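Local coordinates for thiosulfate reductase (Thermus thermophilus, PDB 2VPZ), which probably acts as an oxidoreductase, carrying a [4Fe-4S] cluster and a molybdenum atom with two molybdopterin guanine dinucleotide cofactors, at residues R187-G190 against G191-I195; T305-P308 against A309-R313. All coordinates share one frame; numbering follows the deposited sequence.

Contact 1 (R187-G190 against G191-I195); sequences RPIG and GHEPI
I189 meets E193 and P194 where the loop between helix 168-184 and strand 202-206 doubles back on itself. The apolar part is small. CG2 of I189 lies 3.9 Å from CB of E193, the two side chains meeting at a slant, and 4.4 Å from CD of P194. The other branch of I189 leads away, and its side chain packs on R177 and S181 of helix 168-184. Tighter is the backbone-to-ring contact: O of I189 sits 3.0 Å from CD of P194, with CG behind it at 3.8 Å. No hydrogen bond joins 187-190 to 191-195. G190 has phi 92°, where a side chain would press on O of I189 and N of G191; G191 has room for one. P194 centres an inverse gamma turn, in which N of I195 donates to O of E193 at 3.0 Å. The polar contacts lead outward. Bent at chi2 (-84°), E193 brings OE2 within 3.1 Å of O of G191, two acceptors not hydrogen-bonded to each other. NH1 of R332 bonds to O of G191 and forms a salt bridge with OE2, while OE1 pairs with R177. The imidazole of H192 meets the ring of W49 and, edge to face, that of H497. With the side chain of E193 about 8 Å from the molybdenum atom, the chemistry is consistent with a turn that takes much of its polar anchoring from outside residues, R177 and R332 among them.

Contact 2 (T305-P308 against A309-R313); sequences TEIP and AQVIR
I307 packs its CG2 methyl into the angle between V311 and I312, 3.8 Å from CG1 of V311 and 3.7 Å from CG1 of I312, and crosses both side chains at about a right angle. With chi1 at -69°, CG2 stands anti to the backbone N, the branch that reaches V311 and I312. On the buried side I312 stretches back along the loop, its CD1 meeting CG2 of T305 tip to tip at 3.9 Å. L260 of helix 257-270 touches T305, I307 and I312 together and helps cover this side. P308 stands at the N-cap position of helix 309-320, at the end of the short link from helix 298-305, in which E306 takes a positive phi. Its carbonyl opens the helical bonding: N of I312 donates to O of P308 at 3.2 Å, nearly straight at 163° and in the carbonyl plane, while CG1 of I312 lies 3.4 Å from the same oxygen. An alanine in place of I312 would probably open a gap beside the methyls of T305 and I307 and leave L260 with less to pack on. The outer side is looser. There the exposed P308 runs alongside V311, both pointing the same way, with CD 4.2 Å from CG2 of V311. Q310 leads its amide outward, and the carboxylate of E306 pairs with R689.

In the fold
Both contacts are local and partly buried, in the molybdopterin oxidoreductase part of the chain, yet they share no element: their centres lie 30 Å apart and their nearest atoms about 21 Å. Contact 1, in the loop between helix 168-184 and strand 202-206, is the more central, its centre about 13 Å from the centre of the chain. Contact 2 joins helices 298-305 and 309-320 some 32 Å out. Near the metal centres, contact 1 has its carboxylate paired with arginines from outside its segments; contact 2 is chiefly hydrocarbon packing with a helix-start bond. The side chains of E193 and I307 lie about 7 Å and about 8 Å, respectively, from a bound molybdopterin guanine dinucleotide.

Contact 1 (R187-G190 against G191-I195)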
loop_
_atom_site.group_PDB
_atom_site.type_symbol
_atom_site.label_atom_id
_atom_site.label_comp_id
_atom_site.label_asym_id
_atom_site.label_seq_id
_atom_site.Cartn_x
_atom_site.Cartn_y
_atom_site.Cartn_z
ATOM N N ARG A 187 44.214 24.023 -4.046
ATOM C CA ARG A 187 43.090 24.765 -3.459
ATOM C C ARG A 187 42.396 24.275 -2.194
ATOM O O ARG A 187 42.588 23.134 -1.775
ATOM C CB ARG A 187 42.019 24.927 -4.565
ATOM C CG ARG A 187 42.407 24.484 -5.988
ATOM C CD ARG A 187 41.298 24.843 -6.985
ATOM N NE ARG A 187 41.388 26.221 -7.433
ATOM C CZ ARG A 187 40.438 27.154 -7.371
ATOM N NH1 ARG A 187 39.253 26.880 -6.858
ATOM N NH2 ARG A 187 40.680 28.383 -7.828
ATOM N N PRO A 188 41.590 25.164 -1.552
ATOM C CA PRO A 188 40.846 24.801 -0.328
ATOM C C PRO A 188 39.619 23.953 -0.764
ATOM O O PRO A 188 39.425 23.708 -1.965
ATOM C CB PRO A 188 40.403 26.156 0.255
ATOM C CG PRO A 188 40.435 27.128 -0.918
ATOM C CD PRO A 188 41.564 26.620 -1.802
ATOM N N ILE A 189 38.830 23.437 0.187
ATOM C CA ILE A 189 37.594 22.755 -0.204
ATOM C C ILE A 189 36.600 23.931 0.030
ATOM O O ILE A 189 35.750 24.171 -0.819
ATOM C CB ILE A 189 37.301 21.409 0.610
ATOM C CG1 ILE A 189 37.740 20.208 -0.245
ATOM C CG2 ILE A 189 35.795 21.288 0.965
ATOM C CD1 ILE A 189 38.440 19.076 0.532
ATOM N N GLY A 190 36.783 24.692 1.120
ATOM C CA GLY A 190 35.963 25.866 1.405
ATOM C C GLY A 190 34.721 25.721 2.268
ATOM O O GLY A 190 34.398 24.604 2.656
ATOM N N GLY A 191 34.026 26.827 2.558
ATOM C CA GLY A 191 32.805 26.822 3.349
ATOM C C GLY A 191 31.542 26.289 2.660
ATOM O O GLY A 191 30.639 25.735 3.299
ATOM N N HIS A 192 31.472 26.477 1.333
ATOM C CA HIS A 192 30.345 25.988 0.495
ATOM C C HIS A 192 30.990 24.892 -0.379
ATOM O O HIS A 192 31.236 25.122 -1.552
ATOM C CB HIS A 192 29.763 27.112 -0.426
ATOM C CG HIS A 192 28.354 26.903 -0.890
ATOM N ND1 HIS A 192 27.981 25.927 -1.763
ATOM C CD2 HIS A 192 27.231 27.565 -0.597
ATOM C CE1 HIS A 192 26.687 25.975 -1.983
ATOM N NE2 HIS A 192 26.201 26.970 -1.274
ATOM N N GLU A 193 31.245 23.718 0.201
ATOM C CA GLU A 193 31.917 22.648 -0.527
ATOM C C GLU A 193 31.442 22.481 -1.998
ATOM O O GLU A 193 30.224 22.253 -2.253
ATOM C CB GLU A 193 31.968 21.314 0.303
ATOM C CG GLU A 193 30.908 21.105 1.446
ATOM C CD GLU A 193 31.205 21.721 2.852
ATOM O OE1 GLU A 193 32.174 21.312 3.530
ATOM O OE2 GLU A 193 30.425 22.601 3.298
ATOM N N PRO A 194 32.380 22.645 -3.003
ATOM C CA PRO A 194 32.243 22.554 -4.470
ATOM C C PRO A 194 31.807 21.278 -5.229
ATOM O O PRO A 194 32.434 20.913 -6.227
ATOM C CB PRO A 194 33.587 23.090 -4.977
ATOM C CG PRO A 194 34.561 22.516 -3.980
ATOM C CD PRO A 194 33.800 22.706 -2.632
ATOM N N ILE A 195 30.749 20.624 -4.754
ATOM C CA ILE A 195 30.229 19.388 -5.359
ATOM C C ILE A 195 29.101 19.705 -6.352
ATOM O O ILE A 195 28.174 20.458 -6.048
ATOM C CB ILE A 195 29.664 18.385 -4.273
ATOM C CG1 ILE A 195 30.768 18.045 -3.268
ATOM C CG2 ILE A 195 29.095 17.105 -4.936
ATOM C CD1 ILE A 195 31.015 19.121 -2.193
#

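Contact 2 (T305-P308 against A309-R313)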
loop_
_atom_site.group_PDB
_atom_site.type_symbol
_atom_site.label_atom_id
_atom_site.label_comp_id
_atom_site.label_asym_id
_atom_site.label_seq_id
_atom_site.Cartn_x
_atom_site.Cartn_y
_atom_site.Cartn_z
ATOM N N THR A 305 37.947 -3.872 8.759
ATOM C CA THR A 305 36.769 -3.090 8.396
ATOM C C THR A 305 35.437 -3.764 8.798
ATOM O O THR A 305 34.485 -3.139 9.316
ATOM C CB THR A 305 36.964 -2.793 6.857
ATOM O OG1 THR A 305 37.291 -1.422 6.647
ATOM C CG2 THR A 305 35.799 -3.300 6.031
ATOM N N GLU A 306 35.428 -5.065 8.592
ATOM C CA GLU A 306 34.320 -5.926 8.921
ATOM C C GLU A 306 33.212 -5.935 7.888
ATOM O O GLU A 306 32.130 -6.471 8.115
ATOM C CB GLU A 306 33.804 -5.585 10.300
ATOM C CG GLU A 306 34.509 -6.346 11.392
ATOM C CD GLU A 306 33.858 -6.138 12.729
ATOM O OE1 GLU A 306 32.634 -5.889 12.731
ATOM O OE2 GLU A 306 34.565 -6.234 13.754
ATOM N N ILE A 307 33.507 -5.315 6.753
ATOM C CA ILE A 307 32.622 -5.252 5.591
ATOM C C ILE A 307 33.110 -6.428 4.700
ATOM O O ILE A 307 34.322 -6.529 4.452
ATOM C CB ILE A 307 32.819 -3.908 4.826
ATOM C CG1 ILE A 307 32.284 -2.752 5.654
ATOM C CG2 ILE A 307 32.225 -3.994 3.393
ATOM C CD1 ILE A 307 32.941 -1.439 5.281
ATOM N N PRO A 308 32.198 -7.316 4.208
ATOM C CA PRO A 308 32.653 -8.443 3.361
ATOM C C PRO A 308 33.526 -8.031 2.132
ATOM O O PRO A 308 33.323 -6.954 1.562
ATOM C CB PRO A 308 31.348 -9.148 2.943
ATOM C CG PRO A 308 30.291 -8.664 3.953
ATOM C CD PRO A 308 30.731 -7.232 4.253
ATOM N N ALA A 309 34.485 -8.865 1.720
ATOM C CA ALA A 309 35.347 -8.528 0.573
ATOM C C ALA A 309 34.624 -8.328 -0.787
ATOM O O ALA A 309 35.078 -7.517 -1.600
ATOM C CB ALA A 309 36.491 -9.566 0.427
ATOM N N GLN A 310 33.519 -9.047 -1.027
ATOM C CA GLN A 310 32.713 -8.940 -2.277
ATOM C C GLN A 310 32.100 -7.526 -2.350
ATOM O O GLN A 310 32.196 -6.832 -3.387
ATOM C CB GLN A 310 31.617 -10.028 -2.356
ATOM C CG GLN A 310 30.715 -10.012 -3.639
ATOM C CD GLN A 310 31.440 -10.347 -4.966
ATOM O OE1 GLN A 310 32.406 -9.672 -5.357
ATOM N NE2 GLN A 310 30.961 -11.389 -5.665
ATOM N N VAL A 311 31.487 -7.105 -1.246
ATOM C CA VAL A 311 30.923 -5.765 -1.116
ATOM C C VAL A 311 32.036 -4.715 -1.388
ATOM O O VAL A 311 31.812 -3.805 -2.181
ATOM C CB VAL A 311 30.294 -5.556 0.301
ATOM C CG1 VAL A 311 29.828 -4.088 0.484
ATOM C CG2 VAL A 311 29.127 -6.522 0.488
ATOM N N ILE A 312 33.230 -4.832 -0.794
ATOM C CA ILE A 312 34.301 -3.840 -1.065
ATOM C C ILE A 312 34.656 -3.697 -2.571
ATOM O O ILE A 312 34.847 -2.583 -3.084
ATOM C CB ILE A 312 35.593 -4.122 -0.219
ATOM C CG1 ILE A 312 35.226 -4.097 1.275
ATOM C CG2 ILE A 312 36.719 -3.124 -0.634
ATOM C CD1 ILE A 312 36.346 -4.307 2.299
ATOM N N ARG A 313 34.715 -4.835 -3.256
ATOM C CA ARG A 313 34.952 -4.951 -4.702
ATOM C C ARG A 313 33.824 -4.349 -5.559
ATOM O O ARG A 313 34.072 -3.520 -6.448
ATOM C CB ARG A 313 35.115 -6.409 -5.111
ATOM C CG ARG A 313 36.531 -6.774 -5.294
ATOM C CD ARG A 313 36.781 -8.100 -5.941
ATOM N NE ARG A 313 38.066 -8.501 -5.421
ATOM C CZ ARG A 313 38.234 -9.288 -4.373
ATOM N NH1 ARG A 313 37.181 -9.800 -3.750
ATOM N NH2 ARG A 313 39.456 -9.476 -3.893
#